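Local coordinates for protein Vlm2 (Streptomyces tsusimaensis, PDB 6ECB) that belongs to the nonribosomal peptide synthetase that makes the depsipeptide valinomycin, here its thioesterase domain, which probably releases the chain carried on phosphopantetheine, at residues P24-V29 against E71-G76; P45-T50 against M217-Y222; G53-A58 against P198-F203; E79-P84 against L209-R214. One frame throughout, in Å; residues are numbered along the deposited sequence.

Contact 1 of 4, residues P24-V29 against E71-G76; sequences PTAKLV and EAPGLG
Two backbone bonds fix the tight part of this contact, where Lys27 and Glu71 form an antiparallel hydrogen-bonded pair. Glu71 N reaches Lys27 O at 2.8 Å along a nearly straight N-H (176°), and Lys27 N returns to Glu71 O at 3.0 Å; both donors lie in the plane of the carbonyl they meet. The two side chains leave on the same face of the sheet, Lys27 CB to Glu71 CB 4.2 Å. Each has CG anti to the backbone N, but Lys27 then runs on extended whereas Glu71 bends at chi2 (104°). The charged ends do not meet, Lys27 NZ and Glu71 OE2 being 6.1 Å apart, and the carboxylate is held instead by Tyr208 OH on OE2 and the Val51 amide on OE1. Next to the pair, Ala26 CB presses on Glu71 O at 3.2 Å.

Toward the N terminus the fit loosens. The ring of Pro73 approaches the backbone at Thr25, with its CB 3.4 Å from Thr25 O, while Pro24 and Pro73 meet only CB to CB at 4.2 Å. Thr25 turns its own side chain away, and Pro24, Thr25 and Lys27 are solvent-exposed. Pro73 opens the centre of a type II turn from Ala72 to Leu75, with Gly74 taking the positive phi (91°) that such a turn needs.

The pair joins the outermost strand 27-30 to strand 67-71, the antiparallel edge of an alpha/beta-hydrolase sheet. Helix 86-97 packs on Ala26, Ala72 and Pro73, while helix 206-220 meets Ala72 and Leu75.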
loop_
_atom_site.group_PDB
_atom_site.type_symbol
_atom_site.label_atom_id
_atom_site.label_comp_id
_atom_site.label_asym_id
_atom_site.label_seq_id
_atom_site.Cartn_x
_atom_site.Cartn_y
_atom_site.Cartn_z
ATOM N N PRO A 24 19.419 -0.643 9.772
ATOM C CA PRO A 24 18.359 -0.973 8.804
ATOM C C PRO A 24 17.701 0.273 8.239
ATOM O O PRO A 24 17.476 1.253 8.947
ATOM C CB PRO A 24 17.366 -1.794 9.634
ATOM C CG PRO A 24 17.538 -1.280 11.015
ATOM C CD PRO A 24 18.995 -0.954 11.151
ATOM N N THR A 25 17.348 0.216 6.952
ATOM C CA THR A 25 16.591 1.297 6.339
ATOM C C THR A 25 15.573 0.725 5.377
ATOM O O THR A 25 15.762 -0.359 4.815
ATOM C CB THR A 25 17.463 2.290 5.538
ATOM O OG1 THR A 25 18.216 1.564 4.559
ATOM C CG2 THR A 25 18.395 3.052 6.469
ATOM N N ALA A 26 14.497 1.474 5.198
ATOM C CA ALA A 26 13.589 1.199 4.107
ATOM C C ALA A 26 14.235 1.635 2.797
ATOM O O ALA A 26 15.223 2.373 2.777
ATOM C CB ALA A 26 12.268 1.908 4.321
ATOM N N LYS A 27 13.657 1.163 1.699
ATOM C CA LYS A 27 14.242 1.263 0.371
ATOM C C LYS A 27 13.216 1.931 -0.525
ATOM O O LYS A 27 12.075 1.480 -0.588
ATOM C CB LYS A 27 14.586 -0.142 -0.128
ATOM C CG LYS A 27 15.028 -0.289 -1.551
ATOM C CD LYS A 27 15.386 -1.767 -1.830
ATOM C CE LYS A 27 15.587 -2.043 -3.314
ATOM N NZ LYS A 27 16.092 -3.426 -3.583
ATOM N N LEU A 28 13.613 2.990 -1.222
ATOM C CA LEU A 28 12.735 3.636 -2.187
ATOM C C LEU A 28 12.869 2.924 -3.533
ATOM O O LEU A 28 13.978 2.829 -4.073
ATOM C CB LEU A 28 13.137 5.101 -2.285
ATOM C CG LEU A 28 12.138 6.090 -2.836
ATOM C CD1 LEU A 28 10.876 6.094 -2.002
ATOM C CD2 LEU A 28 12.782 7.463 -2.855
ATOM N N VAL A 29 11.762 2.412 -4.064
ATOM C CA VAL A 29 11.753 1.643 -5.313
ATOM C C VAL A 29 10.950 2.399 -6.368
ATOM O O VAL A 29 9.800 2.771 -6.125
ATOM C CB VAL A 29 11.142 0.250 -5.099
ATOM C CG1 VAL A 29 11.099 -0.504 -6.420
ATOM C CG2 VAL A 29 11.948 -0.517 -4.066
ATOM N N GLU A 71 9.758 0.177 0.285
ATOM C CA GLU A 71 9.863 -1.209 0.692
ATOM C C GLU A 71 10.372 -1.261 2.132
ATOM O O GLU A 71 11.342 -0.579 2.477
ATOM C CB GLU A 71 10.827 -1.914 -0.247
ATOM C CG GLU A 71 10.935 -3.341 -0.045
ATOM C CD GLU A 71 10.195 -4.148 -1.093
ATOM O OE1 GLU A 71 9.121 -3.750 -1.618
ATOM O OE2 GLU A 71 10.717 -5.216 -1.346
ATOM N N ALA A 72 9.734 -2.075 2.952
ATOM C CA ALA A 72 10.144 -2.182 4.349
ATOM C C ALA A 72 11.582 -2.685 4.453
ATOM O O ALA A 72 12.055 -3.447 3.607
ATOM C CB ALA A 72 9.217 -3.133 5.103
ATOM N N PRO A 73 12.292 -2.337 5.539
ATOM C CA PRO A 73 13.593 -2.959 5.768
ATOM C C PRO A 73 13.439 -4.455 5.976
ATOM O O PRO A 73 12.409 -4.925 6.459
ATOM C CB PRO A 73 14.102 -2.265 7.038
ATOM C CG PRO A 73 12.940 -1.730 7.694
ATOM C CD PRO A 73 11.907 -1.436 6.631
ATOM N N GLY A 74 14.476 -5.193 5.582
ATOM C CA GLY A 74 14.656 -6.585 5.939
ATOM C C GLY A 74 14.065 -7.579 4.973
ATOM O O GLY A 74 14.108 -8.780 5.245
ATOM N N LEU A 75 13.495 -7.117 3.864
ATOM C CA LEU A 75 12.962 -8.014 2.846
ATOM C C LEU A 75 14.020 -8.483 1.845
ATOM O O LEU A 75 13.775 -9.469 1.146
ATOM C CB LEU A 75 11.799 -7.337 2.111
ATOM C CG LEU A 75 10.540 -7.001 2.929
ATOM C CD1 LEU A 75 9.469 -6.369 2.067
ATOM C CD2 LEU A 75 9.941 -8.199 3.657
ATOM N N GLY A 76 15.210 -7.856 1.810
ATOM C CA GLY A 76 16.234 -8.236 0.848
ATOM C C GLY A 76 17.072 -9.430 1.278
ATOM O O GLY A 76 17.169 -9.785 2.451
#

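Contact 2 of 4, residues P45-T50 against M217-Y222; sequences PPAGGT and MHQLMY
Gln219 is directed toward the loop 45-50, its amide lying between a turn and a tyrosine. With CG anti to its carbonyl carbon (chi1 -65°) and the chain extended beyond, OE1 reaches Gly48 N at 2.8 Å; the donor lies in the plane of the amide carbonyl, though the bond is bent (146°). The other end of the amide donates from NE2 to Tyr222 OH at 3.0 Å, a nearly straight bond (168°) within the amide plane. These two bonds fix which end of the amide faces the turn. Tyr222 folds back so that one ring face takes Gln219 CA, 3.9 Å above its centre.

The receiving loop is a type II turn from Pro46 to Gly49, following strand 40-44 of the alpha/beta-hydrolase fold, where family members usually place an oxyanion-hole amide; Pro46 also touches the presumed Ser-His-Asp triad. Gly48 takes the positive phi of the third turn position, and Gly49 after it is positive too.

Beside the polar bond, Ala47 CB packs 4.0 Å from Gln219 CB and 3.9 Å from Leu220 CD2. A water sits 2.9 Å from Gln219 OE1 and 3.0 Å from Pro46 O, oriented to donate to either, though acceptors outnumber its protons.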
loop_
_atom_site.group_PDB
_atom_site.type_symbol
_atom_site.label_atom_id
_atom_site.label_comp_id
_atom_site.label_asym_id
_atom_site.label_seq_id
_atom_site.Cartn_x
_atom_site.Cartn_y
_atom_site.Cartn_z
ATOM N N PRO A 45 3.801 0.912 2.038
ATOM C CA PRO A 45 3.373 -0.472 1.831
ATOM C C PRO A 45 2.306 -0.912 2.821
ATOM O O PRO A 45 2.306 -0.497 3.986
ATOM C CB PRO A 45 4.673 -1.270 2.045
ATOM C CG PRO A 45 5.420 -0.473 3.059
ATOM C CD PRO A 45 5.127 0.986 2.690
ATOM N N PRO A 46 1.431 -1.840 2.411
ATOM C CA PRO A 46 0.486 -2.450 3.338
ATOM C C PRO A 46 1.180 -3.513 4.184
ATOM O O PRO A 46 2.409 -3.645 4.118
ATOM C CB PRO A 46 -0.550 -3.072 2.409
ATOM C CG PRO A 46 0.271 -3.550 1.308
ATOM C CD PRO A 46 1.334 -2.478 1.082
ATOM N N ALA A 47 0.401 -4.291 4.922
ATOM C CA ALA A 47 0.997 -5.312 5.789
ATOM C C ALA A 47 1.866 -6.233 4.959
ATOM O O ALA A 47 1.445 -6.737 3.906
ATOM C CB ALA A 47 -0.082 -6.107 6.507
ATOM N N GLY A 48 3.087 -6.471 5.439
ATOM C CA GLY A 48 4.070 -7.270 4.724
ATOM C C GLY A 48 5.182 -6.445 4.101
ATOM O O GLY A 48 6.252 -7.003 3.766
ATOM N N GLY A 49 4.959 -5.142 3.926
ATOM C CA GLY A 49 6.035 -4.225 3.630
ATOM C C GLY A 49 6.466 -4.136 2.187
ATOM O O GLY A 49 7.465 -3.471 1.916
ATOM N N THR A 50 5.771 -4.802 1.273
ATOM C CA THR A 50 6.160 -4.828 -0.128
ATOM C C THR A 50 5.432 -3.748 -0.913
ATOM O O THR A 50 4.314 -3.359 -0.562
ATOM C CB THR A 50 5.868 -6.197 -0.746
ATOM O OG1 THR A 50 6.358 -6.247 -2.084
ATOM C CG2 THR A 50 4.382 -6.498 -0.774
ATOM N N MET A 217 2.309 -11.169 8.793
ATOM C CA MET A 217 1.665 -11.654 10.012
ATOM C C MET A 217 1.933 -10.704 11.168
ATOM O O MET A 217 1.037 -10.403 11.963
ATOM C CB MET A 217 2.165 -13.059 10.367
ATOM C CG MET A 217 1.301 -13.755 11.417
ATOM S SD MET A 217 -0.362 -14.127 10.807
ATOM C CE MET A 217 0.002 -14.582 9.120
ATOM N N HIS A 218 3.167 -10.203 11.265
ATOM C CA HIS A 218 3.515 -9.255 12.321
ATOM C C HIS A 218 2.684 -7.977 12.222
ATOM O O HIS A 218 2.138 -7.497 13.218
ATOM C CB HIS A 218 5.003 -8.919 12.226
ATOM C CG HIS A 218 5.423 -7.782 13.085
ATOM N ND1 HIS A 218 5.580 -7.910 14.448
ATOM C CD2 HIS A 218 5.737 -6.501 12.782
ATOM C CE1 HIS A 218 5.950 -6.744 14.952
ATOM N NE2 HIS A 218 6.055 -5.874 13.963
ATOM N N GLN A 219 2.595 -7.404 11.027
ATOM C CA GLN A 219 1.916 -6.118 10.883
ATOM C C GLN A 219 0.402 -6.272 10.942
ATOM O O GLN A 219 -0.309 -5.318 11.306
ATOM C CB GLN A 219 2.332 -5.455 9.583
ATOM C CG GLN A 219 3.807 -5.081 9.561
ATOM C CD GLN A 219 4.163 -4.196 8.427
ATOM O OE1 GLN A 219 3.964 -4.551 7.265
ATOM N NE2 GLN A 219 4.687 -3.006 8.742
ATOM N N LEU A 220 -0.104 -7.446 10.598
ATOM C CA LEU A 220 -1.522 -7.714 10.808
ATOM C C LEU A 220 -1.906 -7.689 12.274
ATOM O O LEU A 220 -3.096 -7.587 12.574
ATOM C CB LEU A 220 -1.908 -9.065 10.199
ATOM C CG LEU A 220 -1.958 -9.071 8.669
ATOM C CD1 LEU A 220 -2.229 -10.455 8.150
ATOM C CD2 LEU A 220 -3.014 -8.080 8.134
ATOM N N MET A 221 -0.943 -7.802 13.209
ATOM C CA MET A 221 -1.240 -7.675 14.616
ATOM C C MET A 221 -1.159 -6.248 15.138
ATOM O O MET A 221 -1.396 -6.046 16.322
ATOM C CB MET A 221 -0.278 -8.559 15.450
ATOM C CG MET A 221 -0.258 -9.969 15.022
ATOM S SD MET A 221 0.872 -10.931 16.101
ATOM C CE MET A 221 1.240 -12.273 15.002
ATOM N N TYR A 222 -0.836 -5.252 14.308
ATOM C CA TYR A 222 -0.885 -3.861 14.768
ATOM C C TYR A 222 -2.271 -3.547 15.326
ATOM O O TYR A 222 -3.285 -4.016 14.803
ATOM C CB TYR A 222 -0.580 -2.894 13.645
ATOM C CG TYR A 222 0.855 -2.804 13.169
ATOM C CD1 TYR A 222 1.913 -3.314 13.919
ATOM C CD2 TYR A 222 1.137 -2.178 11.985
ATOM C CE1 TYR A 222 3.237 -3.192 13.452
ATOM C CE2 TYR A 222 2.416 -2.043 11.525
ATOM C CZ TYR A 222 3.467 -2.557 12.261
ATOM O OH TYR A 222 4.732 -2.386 11.718
HETATM O O HOH W 1 3.987 -1.951 5.981
#

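Contact 3 of 4, residues G53-A58 against P198-F203; sequences GYIELA and PRVSAF
In this alpha/beta-hydrolase domain, helix 55-60 of the core faces the loop 198-203 that connects helices 183-194 and 206-220, in the long insertion between strands 134-137 and 237-241 where thioesterases of this type usually carry a lid. Tyr54 belongs to the core side: its hydroxyl is bonded to Ala44 O and the His110 amide, and its ring stacks with Phe43.

Ile55 turns to the loop and carries the apolar contact. Its CG1 is anti to the carbonyl carbon, and an extended chi2 (165°) then sends CD1 out as the touching atom. That methyl lies 3.7 Å from Arg199 O, 4.0 Å from Val200 CG1 and 4.1 Å from Phe203 CZ, where it meets the ring at its edge, near the plane. The other branch, CG2, approaches Arg199 CB at 4.2 Å. The Phe203 ring is itself turned so that Val200 O stands 3.7 Å above its centre.

At Glu56 the contact becomes ionic. The chain bends at chi2, bringing OE2 to Arg199 NH1 at 2.8 Å in a salt bridge. Arg199 is poorly ordered, so the bridge is less certain than that distance suggests. Each charge has a second partner, Glu56 OE1 with Arg59 and Arg199 NE with Asp197. The geometry of the bridge is not ideal: the N-H...O angle is only 131°, the carboxylate and guanidinium planes are nearly perpendicular, and Arg199 NH1 meets Glu56 OE2 from above the carboxylate plane, 47° out of it.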
loop_
_atom_site.group_PDB
_atom_site.type_symbol
_atom_site.label_atom_id
_atom_site.label_comp_id
_atom_site.label_asym_id
_atom_site.label_seq_id
_atom_site.Cartn_x
_atom_site.Cartn_y
_atom_site.Cartn_z
ATOM N N GLY A 53 2.172 -4.808 -4.691
ATOM C CA GLY A 53 0.748 -4.612 -4.907
ATOM C C GLY A 53 0.387 -3.335 -5.642
ATOM O O GLY A 53 -0.758 -3.208 -6.086
ATOM N N TYR A 54 1.332 -2.402 -5.778
ATOM C CA TYR A 54 1.107 -1.151 -6.501
ATOM C C TYR A 54 1.631 -1.168 -7.931
ATOM O O TYR A 54 1.465 -0.171 -8.650
ATOM C CB TYR A 54 1.770 0.003 -5.769
ATOM C CG TYR A 54 1.288 0.213 -4.358
ATOM C CD1 TYR A 54 -0.001 0.659 -4.091
ATOM C CD2 TYR A 54 2.140 0.005 -3.292
ATOM C CE1 TYR A 54 -0.431 0.892 -2.796
ATOM C CE2 TYR A 54 1.710 0.225 -1.980
ATOM C CZ TYR A 54 0.424 0.654 -1.750
ATOM O OH TYR A 54 -0.029 0.906 -0.461
ATOM N N ILE A 55 2.276 -2.257 -8.364
ATOM C CA ILE A 55 2.938 -2.242 -9.662
ATOM C C ILE A 55 1.926 -2.068 -10.777
ATOM O O ILE A 55 2.148 -1.297 -11.717
ATOM C CB ILE A 55 3.790 -3.509 -9.855
ATOM C CG1 ILE A 55 5.031 -3.414 -8.960
ATOM C CG2 ILE A 55 4.186 -3.681 -11.316
ATOM C CD1 ILE A 55 5.736 -4.756 -8.798
ATOM N N GLU A 56 0.808 -2.790 -10.711
ATOM C CA GLU A 56 -0.167 -2.687 -11.791
ATOM C C GLU A 56 -0.768 -1.288 -11.852
ATOM O O GLU A 56 -0.921 -0.725 -12.947
ATOM C CB GLU A 56 -1.268 -3.730 -11.629
ATOM C CG GLU A 56 -0.882 -5.127 -12.038
ATOM C CD GLU A 56 -0.277 -5.210 -13.465
ATOM O OE1 GLU A 56 -0.891 -4.706 -14.437
ATOM O OE2 GLU A 56 0.839 -5.771 -13.591
ATOM N N LEU A 57 -1.076 -0.698 -10.696
ATOM C CA LEU A 57 -1.589 0.661 -10.668
ATOM C C LEU A 57 -0.582 1.608 -11.291
ATOM O O LEU A 57 -0.919 2.420 -12.163
ATOM C CB LEU A 57 -1.907 1.077 -9.226
ATOM C CG LEU A 57 -2.370 2.517 -9.053
ATOM C CD1 LEU A 57 -3.647 2.825 -9.818
ATOM C CD2 LEU A 57 -2.546 2.844 -7.565
ATOM N N ALA A 58 0.672 1.486 -10.882
ATOM C CA ALA A 58 1.708 2.371 -11.399
ATOM C C ALA A 58 1.838 2.250 -12.907
ATOM O O ALA A 58 2.067 3.254 -13.592
ATOM C CB ALA A 58 3.043 2.064 -10.730
ATOM N N PRO A 198 8.165 -10.635 -15.616
ATOM C CA PRO A 198 9.226 -9.616 -15.532
ATOM C C PRO A 198 8.883 -8.444 -14.624
ATOM O O PRO A 198 9.782 -7.677 -14.256
ATOM C CB PRO A 198 9.389 -9.175 -16.990
ATOM C CG PRO A 198 8.046 -9.420 -17.604
ATOM C CD PRO A 198 7.515 -10.654 -16.940
ATOM N N ARG A 199 7.616 -8.289 -14.253
ATOM C CA ARG A 199 7.224 -7.227 -13.332
ATOM C C ARG A 199 7.700 -7.511 -11.910
ATOM O O ARG A 199 7.967 -6.575 -11.150
ATOM C CB ARG A 199 5.702 -7.061 -13.355
ATOM C CG ARG A 199 5.110 -6.568 -14.695
ATOM C CD ARG A 199 3.601 -6.817 -14.780
ATOM N NE ARG A 199 3.267 -8.213 -15.084
ATOM C CZ ARG A 199 2.047 -8.661 -15.390
ATOM N NH1 ARG A 199 1.012 -7.831 -15.452
ATOM N NH2 ARG A 199 1.858 -9.953 -15.646
ATOM N N VAL A 200 7.809 -8.786 -11.526
ATOM C CA VAL A 200 8.125 -9.128 -10.144
ATOM C C VAL A 200 9.273 -10.122 -9.996
ATOM O O VAL A 200 9.782 -10.289 -8.890
ATOM C CB VAL A 200 6.874 -9.680 -9.434
ATOM C CG1 VAL A 200 5.736 -8.685 -9.527
ATOM C CG2 VAL A 200 6.467 -11.025 -10.047
ATOM N N SER A 201 9.691 -10.805 -11.063
ATOM C CA SER A 201 10.691 -11.865 -10.909
ATOM C C SER A 201 12.022 -11.336 -10.385
ATOM O O SER A 201 12.810 -12.109 -9.833
ATOM C CB SER A 201 10.908 -12.578 -12.241
ATOM O OG SER A 201 11.501 -11.712 -13.184
ATOM N N ALA A 202 12.277 -10.037 -10.537
ATOM C CA ALA A 202 13.546 -9.466 -10.106
ATOM C C ALA A 202 13.742 -9.627 -8.606
ATOM O O ALA A 202 14.865 -9.859 -8.141
ATOM C CB ALA A 202 13.605 -7.986 -10.488
ATOM N N PHE A 203 12.661 -9.505 -7.832
ATOM C CA PHE A 203 12.766 -9.546 -6.383
ATOM C C PHE A 203 11.954 -10.637 -5.694
ATOM O O PHE A 203 12.279 -10.978 -4.556
ATOM C CB PHE A 203 12.345 -8.196 -5.793
ATOM C CG PHE A 203 10.928 -7.829 -6.087
ATOM C CD1 PHE A 203 9.915 -8.230 -5.247
ATOM C CD2 PHE A 203 10.605 -7.083 -7.216
ATOM C CE1 PHE A 203 8.598 -7.889 -5.505
ATOM C CE2 PHE A 203 9.279 -6.729 -7.478
ATOM C CZ PHE A 203 8.279 -7.138 -6.626
#

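Contact 4 of 4, residues E79-P84 against L209-R214; sequences ETPVYP and LDRFLR
Helix 206-220, in the insertion between strands 134-137 and 237-241 of the alpha/beta-hydrolase fold, meets at the surface the loop that leads from strand 67-71 to helix 86-97. Arg211 spans the gap between them. From CB its chain leaves with CG anti to the carbonyl carbon (chi1 -68°) and stays extended through CG and CD as a spacer, CD passing the backbone of Leu75. NE forms a salt bridge with Asp207 one turn earlier on the helix. A turn at chi4 (-101°) then orients the guanidinium so that CZ stands 3.4 Å from Glu79 O, with that oxygen at the edge of the group and in its plane.

Both terminal nitrogens grip this one atom, end-on. NH2 donates at 3.1 Å to Glu79 O along a lone pair, in the carbonyl plane. NH1 is nearer to Glu79 O, at 2.9 Å, but comes from above that plane, 55° out of it, and also bonds to Gly74 O. Pro81 lies against the same nitrogen, its CG 3.8 Å from Arg211 NH1. The NH1/NH2 end meets backbone carbonyls, while the charge is probably balanced at NE by Asp207.

Tyr83 of the loop crosses Arg214, about one helical turn beyond Arg211. Its OH comes 3.6 Å from Arg214 CB, against the aliphatic root of the chain, and the ring and guanidinium planes are far from parallel. The tip leads away from the loop, and Arg214 NE makes a salt bridge to Asp210 OD2 at 3.1 Å, one turn back, with the oxygen in the guanidinium plane.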
loop_
_atom_site.group_PDB
_atom_site.type_symbol
_atom_site.label_atom_id
_atom_site.label_comp_id
_atom_site.label_asym_id
_atom_site.label_seq_id
_atom_site.Cartn_x
_atom_site.Cartn_y
_atom_site.Cartn_z
ATOM N N GLU A 79 19.797 -9.871 4.307
ATOM C CA GLU A 79 19.575 -8.812 5.279
ATOM C C GLU A 79 18.997 -9.381 6.569
ATOM O O GLU A 79 18.464 -10.490 6.615
ATOM C CB GLU A 79 18.629 -7.750 4.739
ATOM C CG GLU A 79 19.096 -7.033 3.501
ATOM C CD GLU A 79 18.136 -5.920 3.099
ATOM O OE1 GLU A 79 17.121 -5.711 3.793
ATOM O OE2 GLU A 79 18.392 -5.259 2.074
ATOM N N THR A 80 19.117 -8.622 7.613
ATOM C CA THR A 80 18.470 -9.018 8.848
ATOM C C THR A 80 16.978 -8.715 8.729
ATOM O O THR A 80 16.614 -7.595 8.374
ATOM C CB THR A 80 19.059 -8.264 10.028
ATOM O OG1 THR A 80 20.489 -8.209 9.901
ATOM C CG2 THR A 80 18.698 -8.974 11.316
ATOM N N PRO A 81 16.096 -9.685 8.965
ATOM C CA PRO A 81 14.662 -9.364 8.958
ATOM C C PRO A 81 14.383 -8.375 10.074
ATOM O O PRO A 81 15.068 -8.373 11.103
ATOM C CB PRO A 81 13.981 -10.716 9.206
ATOM C CG PRO A 81 15.069 -11.750 9.152
ATOM C CD PRO A 81 16.345 -11.051 9.453
ATOM N N VAL A 82 13.405 -7.504 9.842
ATOM C CA VAL A 82 13.036 -6.460 10.788
ATOM C C VAL A 82 11.527 -6.492 10.956
ATOM O O VAL A 82 10.798 -6.501 9.959
ATOM C CB VAL A 82 13.482 -5.066 10.302
ATOM C CG1 VAL A 82 13.081 -4.009 11.303
ATOM C CG2 VAL A 82 14.977 -5.051 10.066
ATOM N N TYR A 83 11.070 -6.466 12.207
ATOM C CA TYR A 83 9.649 -6.450 12.556
ATOM C C TYR A 83 9.393 -5.154 13.315
ATOM O O TYR A 83 9.429 -5.108 14.552
ATOM C CB TYR A 83 9.273 -7.682 13.379
ATOM C CG TYR A 83 9.631 -8.960 12.676
ATOM C CD1 TYR A 83 8.932 -9.352 11.546
ATOM C CD2 TYR A 83 10.686 -9.743 13.092
ATOM C CE1 TYR A 83 9.250 -10.510 10.873
ATOM C CE2 TYR A 83 11.007 -10.918 12.430
ATOM C CZ TYR A 83 10.286 -11.288 11.301
ATOM O OH TYR A 83 10.593 -12.457 10.617
ATOM N N PRO A 84 9.163 -4.066 12.604
ATOM C CA PRO A 84 9.018 -2.775 13.273
ATOM C C PRO A 84 7.666 -2.630 13.937
ATOM O O PRO A 84 6.656 -3.178 13.480
ATOM C CB PRO A 84 9.158 -1.758 12.131
ATOM C CG PRO A 84 8.899 -2.498 10.906
ATOM C CD PRO A 84 9.076 -3.966 11.141
ATOM N N LEU A 209 9.546 -14.057 -0.482
ATOM C CA LEU A 209 8.188 -14.448 -0.126
ATOM C C LEU A 209 8.096 -14.822 1.348
ATOM O O LEU A 209 7.138 -14.454 2.040
ATOM C CB LEU A 209 7.759 -15.623 -1.010
ATOM C CG LEU A 209 6.386 -16.217 -0.723
ATOM C CD1 LEU A 209 5.292 -15.175 -0.892
ATOM C CD2 LEU A 209 6.153 -17.415 -1.634
ATOM N N ASP A 210 9.066 -15.597 1.829
ATOM C CA ASP A 210 9.097 -15.954 3.243
ATOM C C ASP A 210 9.157 -14.712 4.119
ATOM O O ASP A 210 8.418 -14.590 5.106
ATOM C CB ASP A 210 10.303 -16.858 3.502
ATOM C CG ASP A 210 10.317 -17.401 4.909
ATOM O OD1 ASP A 210 9.414 -18.206 5.222
ATOM O OD2 ASP A 210 11.213 -17.019 5.700
ATOM N N ARG A 211 10.008 -13.759 3.755
ATOM C CA ARG A 211 10.160 -12.568 4.578
ATOM C C ARG A 211 8.902 -11.723 4.533
ATOM O O ARG A 211 8.475 -11.169 5.548
ATOM C CB ARG A 211 11.370 -11.769 4.116
ATOM C CG ARG A 211 12.704 -12.464 4.389
ATOM C CD ARG A 211 13.840 -11.732 3.680
ATOM N NE ARG A 211 15.133 -12.396 3.891
ATOM C CZ ARG A 211 16.063 -11.996 4.755
ATOM N NH1 ARG A 211 15.872 -10.919 5.500
ATOM N NH2 ARG A 211 17.196 -12.678 4.871
ATOM N N PHE A 212 8.273 -11.645 3.362
ATOM C CA PHE A 212 7.024 -10.913 3.236
ATOM C C PHE A 212 5.942 -11.534 4.113
ATOM O O PHE A 212 5.217 -10.826 4.822
ATOM C CB PHE A 212 6.567 -10.890 1.767
ATOM C CG PHE A 212 5.115 -10.554 1.632
ATOM C CD1 PHE A 212 4.710 -9.252 1.639
ATOM C CD2 PHE A 212 4.159 -11.561 1.563
ATOM C CE1 PHE A 212 3.384 -8.930 1.569
ATOM C CE2 PHE A 212 2.815 -11.253 1.495
ATOM C CZ PHE A 212 2.428 -9.946 1.490
ATOM N N LEU A 213 5.798 -12.858 4.065
ATOM C CA LEU A 213 4.720 -13.496 4.814
ATOM C C LEU A 213 4.924 -13.339 6.318
ATOM O O LEU A 213 3.958 -13.138 7.066
ATOM C CB LEU A 213 4.619 -14.965 4.435
ATOM C CG LEU A 213 4.167 -15.234 2.999
ATOM C CD1 LEU A 213 4.418 -16.686 2.642
ATOM C CD2 LEU A 213 2.696 -14.879 2.871
ATOM N N ARG A 214 6.176 -13.387 6.776
ATOM C CA ARG A 214 6.433 -13.215 8.204
ATOM C C ARG A 214 6.189 -11.773 8.632
ATOM O O ARG A 214 5.564 -11.528 9.668
ATOM C CB ARG A 214 7.859 -13.645 8.550
ATOM C CG ARG A 214 8.131 -15.136 8.376
ATOM C CD ARG A 214 9.576 -15.513 8.753
ATOM N NE ARG A 214 9.818 -16.939 8.508
ATOM C CZ ARG A 214 9.391 -17.909 9.313
ATOM N NH1 ARG A 214 8.719 -17.616 10.428
ATOM N NH2 ARG A 214 9.643 -19.175 9.008
#

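How the contacts relate
From the N terminus, the edge strand opens contact 1, which closes a short loop at 71-76. Before it closes, 45-50 and 53-58 have opened contacts 2 and 3, so both cross contact 1. Contact 4 opens at 79-84, after contact 1 has closed; it crosses contact 3, whose partner 198-203 comes before 209-214. Contacts 3 and 4 both lie within the long span of contact 2, completed last at 217-222. Helix 206-220 serves contacts 2 and 4, tying the insertion to loops after strands 40-44 and 67-71; contact 3 joins helix 55-60 to the loop preceding that helix. Direct links join contacts 1, 2 and 4: Ala72 N probably bonds to Gly49 O, and Pro84 O receives His218 and Tyr222.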